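Local coordinates for putative nucleoprotein (Infectious salmon anemia virus, PDB 4EWC) that encapsidates the negative-strand viral RNA, protecting it from nucleases and forming the ribonucleoprotein that serves as template for transcription and replication, at residues R348-E351 / Q352-T356; P277-K280 / M281-N285; A526-Q530 / G531-E535. All coordinates share one frame; numbering follows the deposited sequence.

Contact 1. Residues R348-E351 / Q352-T356; sequences RTEE and QRLLT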
loop_
_atom_site.group_PDB
_atom_site.type_symbol
_atom_site.label_atom_id
_atom_site.label_comp_id
_atom_site.label_asym_id
_atom_site.label_seq_id
_atom_site.Cartn_x
_atom_site.Cartn_y
_atom_site.Cartn_z
ATOM N N ARG A 348 -2.799 27.610 1.500
ATOM C CA ARG A 348 -2.044 27.344 2.707
ATOM C C ARG A 348 -0.549 27.457 2.457
ATOM O O ARG A 348 0.253 27.311 3.384
ATOM C CB ARG A 348 -2.387 25.980 3.248
ATOM C CG ARG A 348 -3.807 25.909 3.778
ATOM C CD ARG A 348 -4.281 24.474 3.914
ATOM N NE ARG A 348 -3.436 23.686 4.795
ATOM C CZ ARG A 348 -2.575 22.762 4.377
ATOM N NH1 ARG A 348 -2.435 22.494 3.077
ATOM N NH2 ARG A 348 -1.848 22.092 5.268
ATOM N N THR A 349 -0.178 27.710 1.208
ATOM C CA THR A 349 1.175 28.125 0.917
ATOM C C THR A 349 1.143 29.448 0.168
ATOM O O THR A 349 0.167 29.759 -0.514
ATOM C CB THR A 349 1.952 27.080 0.090
ATOM O OG1 THR A 349 1.433 27.028 -1.249
ATOM C CG2 THR A 349 1.884 25.702 0.746
ATOM N N GLU A 350 2.212 30.228 0.302
ATOM C CA GLU A 350 2.274 31.561 -0.298
ATOM C C GLU A 350 2.287 31.451 -1.803
ATOM O O GLU A 350 1.701 32.271 -2.507
ATOM C CB GLU A 350 3.523 32.303 0.171
ATOM C CG GLU A 350 3.680 33.682 -0.458
ATOM C CD GLU A 350 2.633 34.668 0.049
ATOM O OE1 GLU A 350 1.807 34.274 0.897
ATOM O OE2 GLU A 350 2.641 35.830 -0.400
ATOM N N GLU A 351 2.981 30.426 -2.278
ATOM C CA GLU A 351 3.072 30.150 -3.696
ATOM C C GLU A 351 1.696 30.078 -4.348
ATOM O O GLU A 351 1.473 30.642 -5.405
ATOM C CB GLU A 351 3.816 28.839 -3.909
ATOM C CG GLU A 351 3.742 28.295 -5.327
ATOM C CD GLU A 351 4.542 29.104 -6.311
ATOM O OE1 GLU A 351 5.693 29.487 -5.984
ATOM O OE2 GLU A 351 4.029 29.357 -7.425
ATOM N N GLN A 352 0.771 29.374 -3.703
ATOM C CA GLN A 352 -0.586 29.258 -4.210
ATOM C C GLN A 352 -1.341 30.590 -4.132
ATOM O O GLN A 352 -2.162 30.895 -4.996
ATOM C CB GLN A 352 -1.313 28.160 -3.472
ATOM C CG GLN A 352 -0.756 26.796 -3.813
ATOM C CD GLN A 352 -1.092 25.702 -2.802
ATOM O OE1 GLN A 352 -0.883 25.850 -1.598
ATOM N NE2 GLN A 352 -1.595 24.583 -3.305
ATOM N N ARG A 353 -1.051 31.381 -3.101
ATOM C CA ARG A 353 -1.708 32.677 -2.914
ATOM C C ARG A 353 -1.375 33.649 -4.051
ATOM O O ARG A 353 -2.278 34.242 -4.637
ATOM C CB ARG A 353 -1.371 33.290 -1.541
ATOM C CG ARG A 353 -1.928 32.492 -0.379
ATOM C CD ARG A 353 -1.841 33.223 0.955
ATOM N NE ARG A 353 -1.936 32.268 2.057
ATOM C CZ ARG A 353 -0.889 31.756 2.699
ATOM N NH1 ARG A 353 0.339 32.144 2.383
ATOM N NH2 ARG A 353 -1.074 30.865 3.670
ATOM N N LEU A 354 -0.084 33.812 -4.346
ATOM C CA LEU A 354 0.361 34.624 -5.472
ATOM C C LEU A 354 -0.230 34.085 -6.754
ATOM O O LEU A 354 -0.816 34.823 -7.543
ATOM C CB LEU A 354 1.893 34.617 -5.590
ATOM C CG LEU A 354 2.572 35.180 -4.345
ATOM C CD1 LEU A 354 4.078 35.146 -4.520
ATOM C CD2 LEU A 354 2.061 36.591 -4.065
ATOM N N LEU A 355 -0.061 32.785 -6.949
ATOM C CA LEU A 355 -0.552 32.097 -8.142
ATOM C C LEU A 355 -2.042 32.385 -8.350
ATOM O O LEU A 355 -2.464 32.777 -9.440
ATOM C CB LEU A 355 -0.271 30.600 -8.010
ATOM C CG LEU A 355 0.095 29.734 -9.206
ATOM C CD1 LEU A 355 1.040 30.411 -10.178
ATOM C CD2 LEU A 355 0.713 28.432 -8.698
ATOM N N THR A 356 -2.822 32.208 -7.289
ATOM C CA THR A 356 -4.234 32.593 -7.281
ATOM C C THR A 356 -4.481 34.061 -7.695
ATOM O O THR A 356 -5.353 34.352 -8.510
ATOM C CB THR A 356 -4.871 32.348 -5.885
ATOM O OG1 THR A 356 -4.848 30.950 -5.575
ATOM C CG2 THR A 356 -6.310 32.868 -5.835
HETATM O O HOH W 1 -3.450 25.399 0.097
#

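Contact 2. Residues P277-K280 / M281-N285; sequences PGVK and MMRTN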
loop_
_atom_site.group_PDB
_atom_site.type_symbol
_atom_site.label_atom_id
_atom_site.label_comp_id
_atom_site.label_asym_id
_atom_site.label_seq_id
_atom_site.Cartn_x
_atom_site.Cartn_y
_atom_site.Cartn_z
ATOM N N PRO A 277 -16.826 9.669 -8.564
ATOM C CA PRO A 277 -15.887 10.673 -8.052
ATOM C C PRO A 277 -16.129 12.065 -8.600
ATOM O O PRO A 277 -15.868 13.048 -7.902
ATOM C CB PRO A 277 -14.529 10.186 -8.566
ATOM C CG PRO A 277 -14.696 8.790 -8.815
ATOM C CD PRO A 277 -16.119 8.504 -9.112
ATOM N N GLY A 278 -16.592 12.143 -9.842
ATOM C CA GLY A 278 -16.811 13.416 -10.493
ATOM C C GLY A 278 -15.909 13.643 -11.698
ATOM O O GLY A 278 -15.801 14.770 -12.171
ATOM N N VAL A 279 -15.279 12.576 -12.202
ATOM C CA VAL A 279 -14.405 12.654 -13.385
ATOM C C VAL A 279 -15.112 13.292 -14.574
ATOM O O VAL A 279 -14.583 14.189 -15.222
ATOM C CB VAL A 279 -13.957 11.270 -13.900
ATOM C CG1 VAL A 279 -12.932 11.455 -15.020
ATOM C CG2 VAL A 279 -13.371 10.439 -12.803
ATOM N N LYS A 280 -16.303 12.791 -14.867
ATOM C CA LYS A 280 -17.096 13.294 -15.967
ATOM C C LYS A 280 -17.338 14.793 -15.865
ATOM O O LYS A 280 -17.305 15.491 -16.864
ATOM C CB LYS A 280 -18.435 12.555 -16.040
ATOM C CG LYS A 280 -19.349 13.053 -17.150
ATOM C CD LYS A 280 -20.266 11.943 -17.671
ATOM C CE LYS A 280 -21.176 12.452 -18.779
ATOM N NZ LYS A 280 -20.420 13.009 -19.949
HETATM N N MSE A 281 -17.583 15.288 -14.661
HETATM C CA MSE A 281 -17.883 16.695 -14.482
HETATM C C MSE A 281 -16.668 17.549 -14.781
HETATM O O MSE A 281 -16.770 18.586 -15.436
HETATM C CB MSE A 281 -18.363 16.975 -13.062
HETATM C CG MSE A 281 -18.443 18.449 -12.741
HETATM SE SE MSE A 281 -18.719 18.708 -10.850
HETATM C CE MSE A 281 -18.186 16.919 -10.270
HETATM N N MSE A 282 -15.516 17.118 -14.286
HETATM C CA MSE A 282 -14.282 17.844 -14.526
HETATM C C MSE A 282 -13.993 17.870 -16.025
HETATM O O MSE A 282 -13.670 18.931 -16.580
HETATM C CB MSE A 282 -13.120 17.203 -13.757
HETATM C CG MSE A 282 -13.352 17.097 -12.266
HETATM SE SE MSE A 282 -13.529 18.910 -11.561
HETATM C CE MSE A 282 -15.285 18.772 -10.884
ATOM N N ARG A 283 -14.125 16.712 -16.679
ATOM C CA ARG A 283 -13.878 16.628 -18.123
ATOM C C ARG A 283 -14.822 17.532 -18.922
ATOM O O ARG A 283 -14.405 18.169 -19.889
ATOM C CB ARG A 283 -13.927 15.183 -18.634
ATOM C CG ARG A 283 -12.669 14.365 -18.337
ATOM C CD ARG A 283 -12.818 12.905 -18.757
ATOM N NE ARG A 283 -11.580 12.146 -18.571
ATOM C CZ ARG A 283 -11.533 10.846 -18.275
ATOM N NH1 ARG A 283 -12.662 10.154 -18.127
ATOM N NH2 ARG A 283 -10.357 10.237 -18.119
ATOM N N THR A 284 -16.074 17.611 -18.487
ATOM C CA THR A 284 -17.114 18.383 -19.159
ATOM C C THR A 284 -16.884 19.872 -18.969
ATOM O O THR A 284 -17.399 20.697 -19.721
ATOM C CB THR A 284 -18.507 18.011 -18.588
ATOM O OG1 THR A 284 -18.718 16.606 -18.743
ATOM C CG2 THR A 284 -19.632 18.748 -19.286
ATOM N N ASN A 285 -16.105 20.218 -17.952
ATOM C CA ASN A 285 -15.785 21.616 -17.700
ATOM C C ASN A 285 -14.389 21.972 -18.191
ATOM O O ASN A 285 -13.929 23.095 -18.015
ATOM C CB ASN A 285 -15.952 21.954 -16.220
ATOM C CG ASN A 285 -17.409 22.065 -15.811
ATOM O OD1 ASN A 285 -17.916 23.164 -15.571
ATOM N ND2 ASN A 285 -18.097 20.923 -15.745
#

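Contact 3. Residues A526-Q530 / G531-E535; sequences AVFNQ and GAIRE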
loop_
_atom_site.group_PDB
_atom_site.type_symbol
_atom_site.label_atom_id
_atom_site.label_comp_id
_atom_site.label_asym_id
_atom_site.label_seq_id
_atom_site.Cartn_x
_atom_site.Cartn_y
_atom_site.Cartn_z
ATOM N N ALA A 526 11.500 -3.158 -11.020
ATOM C CA ALA A 526 11.588 -2.424 -9.774
ATOM C C ALA A 526 10.668 -1.214 -9.746
ATOM O O ALA A 526 10.469 -0.555 -10.762
ATOM C CB ALA A 526 13.015 -2.024 -9.484
ATOM N N VAL A 527 10.067 -0.956 -8.586
ATOM C CA VAL A 527 9.373 0.302 -8.369
ATOM C C VAL A 527 10.205 1.069 -7.370
ATOM O O VAL A 527 10.727 0.504 -6.411
ATOM C CB VAL A 527 7.912 0.120 -7.880
ATOM C CG1 VAL A 527 7.290 1.467 -7.490
ATOM C CG2 VAL A 527 7.091 -0.516 -8.955
ATOM N N PHE A 528 10.350 2.359 -7.599
ATOM C CA PHE A 528 11.305 3.135 -6.824
ATOM C C PHE A 528 10.809 4.559 -6.541
ATOM O O PHE A 528 9.918 5.057 -7.229
ATOM C CB PHE A 528 12.631 3.154 -7.586
ATOM C CG PHE A 528 12.506 3.663 -8.977
ATOM C CD1 PHE A 528 12.613 5.022 -9.247
ATOM C CD2 PHE A 528 12.266 2.787 -10.027
ATOM C CE1 PHE A 528 12.484 5.492 -10.543
ATOM C CE2 PHE A 528 12.141 3.254 -11.318
ATOM C CZ PHE A 528 12.246 4.603 -11.572
ATOM N N ASN A 529 11.376 5.193 -5.515
ATOM C CA ASN A 529 11.030 6.569 -5.148
ATOM C C ASN A 529 11.799 7.571 -6.027
ATOM O O ASN A 529 13.003 7.792 -5.831
ATOM C CB ASN A 529 11.361 6.802 -3.688
ATOM C CG ASN A 529 11.008 8.198 -3.209
ATOM O OD1 ASN A 529 11.418 9.201 -3.799
ATOM N ND2 ASN A 529 10.258 8.269 -2.106
ATOM N N GLN A 530 11.103 8.169 -6.991
ATOM C CA GLN A 530 11.707 9.119 -7.913
ATOM C C GLN A 530 12.573 10.189 -7.228
ATOM O O GLN A 530 13.761 10.300 -7.522
ATOM C CB GLN A 530 10.616 9.754 -8.798
ATOM C CG GLN A 530 11.100 10.817 -9.787
ATOM C CD GLN A 530 12.215 10.333 -10.711
ATOM O OE1 GLN A 530 12.479 9.136 -10.823
ATOM N NE2 GLN A 530 12.878 11.274 -11.381
ATOM N N GLY A 531 11.974 10.947 -6.309
ATOM C CA GLY A 531 12.685 11.957 -5.549
ATOM C C GLY A 531 14.018 11.504 -4.974
ATOM O O GLY A 531 15.002 12.218 -5.064
ATOM N N ALA A 532 14.053 10.312 -4.389
ATOM C CA ALA A 532 15.284 9.763 -3.812
ATOM C C ALA A 532 16.320 9.417 -4.891
ATOM O O ALA A 532 17.520 9.643 -4.724
ATOM C CB ALA A 532 14.962 8.521 -2.950
ATOM N N ILE A 533 15.830 8.873 -5.997
ATOM C CA ILE A 533 16.681 8.454 -7.088
ATOM C C ILE A 533 17.315 9.672 -7.759
ATOM O O ILE A 533 18.437 9.607 -8.273
ATOM C CB ILE A 533 15.869 7.623 -8.126
ATOM C CG1 ILE A 533 15.408 6.286 -7.512
ATOM C CG2 ILE A 533 16.669 7.409 -9.397
ATOM C CD1 ILE A 533 16.511 5.267 -7.296
ATOM N N ARG A 534 16.592 10.786 -7.736
ATOM C CA ARG A 534 17.051 12.006 -8.365
ATOM C C ARG A 534 18.120 12.672 -7.495
ATOM O O ARG A 534 19.124 13.211 -8.006
ATOM C CB ARG A 534 15.872 12.955 -8.604
ATOM C CG ARG A 534 16.284 14.360 -9.053
ATOM C CD ARG A 534 15.083 15.227 -9.398
ATOM N NE ARG A 534 14.300 14.644 -10.487
ATOM C CZ ARG A 534 14.503 14.905 -11.776
ATOM N NH1 ARG A 534 15.468 15.739 -12.142
ATOM N NH2 ARG A 534 13.740 14.335 -12.696
ATOM N N GLU A 535 17.907 12.622 -6.183
ATOM C CA GLU A 535 18.898 13.100 -5.229
ATOM C C GLU A 535 20.172 12.296 -5.307
ATOM O O GLU A 535 21.262 12.854 -5.337
ATOM C CB GLU A 535 18.350 13.036 -3.805
ATOM C CG GLU A 535 17.231 14.024 -3.573
ATOM C CD GLU A 535 16.811 14.111 -2.135
ATOM O OE1 GLU A 535 17.161 13.197 -1.349
ATOM O OE2 GLU A 535 16.131 15.103 -1.787
#

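Contact 1. Residues R348-E351 / Q352-T356
Gln352 folds back over Thr349, its amide end crossing the threonine side chain at a slant. The hydroxyl Thr349 OG1 donates to Gln352 OE1 at 2.6 Å, coming from above the amide plane rather than within it. Thr349 holds OG1 between its backbone N and carbonyl carbon (chi1 70°), which turns the hydroxyl toward the helix that follows; there it also takes a long, weak capping bond from Gln352 N. The other end of the amide is held too, Gln352 NE2 donating to the carbonyl of Asp382. A water accepts from Arg348 N and lies within hydrogen-bonding distance of Gln352 OE1. On another side of the turn, the extended chain of Arg353 runs back along the backbone. One face of its guanidinium lies over Thr349 O, while an edge receives Glu350 OE1, which forms a salt bridge to Arg353 NH1 of 3.0 Å. That oxygen lies close to the guanidinium plane, although the carboxylate itself is turned 48° from it. Backbone bonds begin the helix beneath these side chains, Arg353 N reaching Thr349 O at 3.3 Å. Glu351 and Leu355, a turn apart, meet through Glu351 OE2 and Leu355 CD2 at 3.7 Å, and both touch helix 550-564. The whole exemplifies a threonine N-cap accompanied by an i, i+3 salt bridge in the first turn, here starting helix 350-358 of the nucleoprotein's helical bundle.

Contact 2. Residues P277-K280 / M281-N285
Val279 and Arg283 lie side by side and point the same way, so that a methyl group meets the flat end of the arginine. Val279 CG1 sits over one face of the guanidinium, displaced toward its rim, and comes within 3.4 Å of Arg283 NH1. The extended arginine chain runs past the valine, its CD 4.0 Å from Val279 CG1. Lys280 and Thr284 meet differently: the hydroxyl turns back on the helix, Thr284 OG1 donating to Lys280 O at 2.6 Å. With OG1 beside its own backbone N (chi1 -57°), the hydroxyl reaches Lys280 O from the face opposite to that used by Thr284 N, and the carbonyl accepts two bonds. Both selenomethionines touch Gly278, the N-cap residue, Met281 with its terminal CE and Met282 with CG. Met281 CE lies 3.8 Å from Gly278 CA, and Met282 CG comes 3.4 Å from Gly278 O, the carbonyl that receives Met282 N. Gly278 has a positive phi of 115°, a conformation readily open to glycine. Short helix 279-284 lies between neighbours: Met281 faces Phe107 and Ala111 of helix 96-114, Met282 faces Ala315 and Met319 of helix 315-326, and Val279 packs on Trp514 of the second subunit.

Contact 3. Residues A526-Q530 / G531-E535
Asn529 OD1 accepts the backbone N-H of Ala532 at 2.9 Å, a fairly straight bond (160° at the hydrogen) that arrives from above the amide plane. Asn529 carries its CG opposite the backbone N (chi1 -179°), which swings the amide forward over the first turn of helix 530-536. The other end of that amide is occupied as well, Asn529 ND2 donating to the carbonyl of Ser564, and the methyl of Ala532 rests near the cap at 3.7 Å between Ala532 CB and Asn529 OD1. The backbone of the same residue starts the helical pattern, with Ile533 N donating to Asn529 O at 3.0 Å, and Arg534 N then bonds to Gln530 O in the next step. Ahead of the cap, Phe528, the last residue of strand 526-528, packs on the helix. Its side chain crosses that of Ile533 at about a right angle, Phe528 CD1 meeting Ile533 CG1 at 3.5 Å, and Ile533 CG1 also touches Asn529 O. Gln530 bends at its second torsion so that its amide turns back: Gln530 OE1 comes to the edge of the Phe528 ring, in its plane, and makes a weak hydrogen bond to Ser564 OG of the second subunit. Gln530 NE2 approaches Arg534 NH2 obliquely at 3.4 Å with the two planes 71° apart; both are donors, so this is contact without a bond. Arg534 also lies close to Arg534 of the second subunit. Chemically, the asparagine cap supplies the acceptor that an opening helix turn lacks, whereas the two like-charged arginines that meet across the subunit boundary would probably repel one another unless a counter-charge lies nearby.

All three contacts open a helix, yet each caps it differently: contact 1 with a threonine hydroxyl, contact 3 with an asparagine amide, and contact 2 with a glycine that has no side chain to offer. All are partly buried. Contact 2 is the most central, and its buried selenomethionines serve helix-to-helix packing. Contacts 1 and 3 have centres about 25 and 32 Å from the chain centre; contact 3, though farthest out, has no exposed touching residue, while contacts 1 and 2 have two each. Contacts 1 and 3 both touch helix 550-564 of their own chain, and contact 3 also meets that helix of the second subunit, which contacts 1 and 2 reach through few residues.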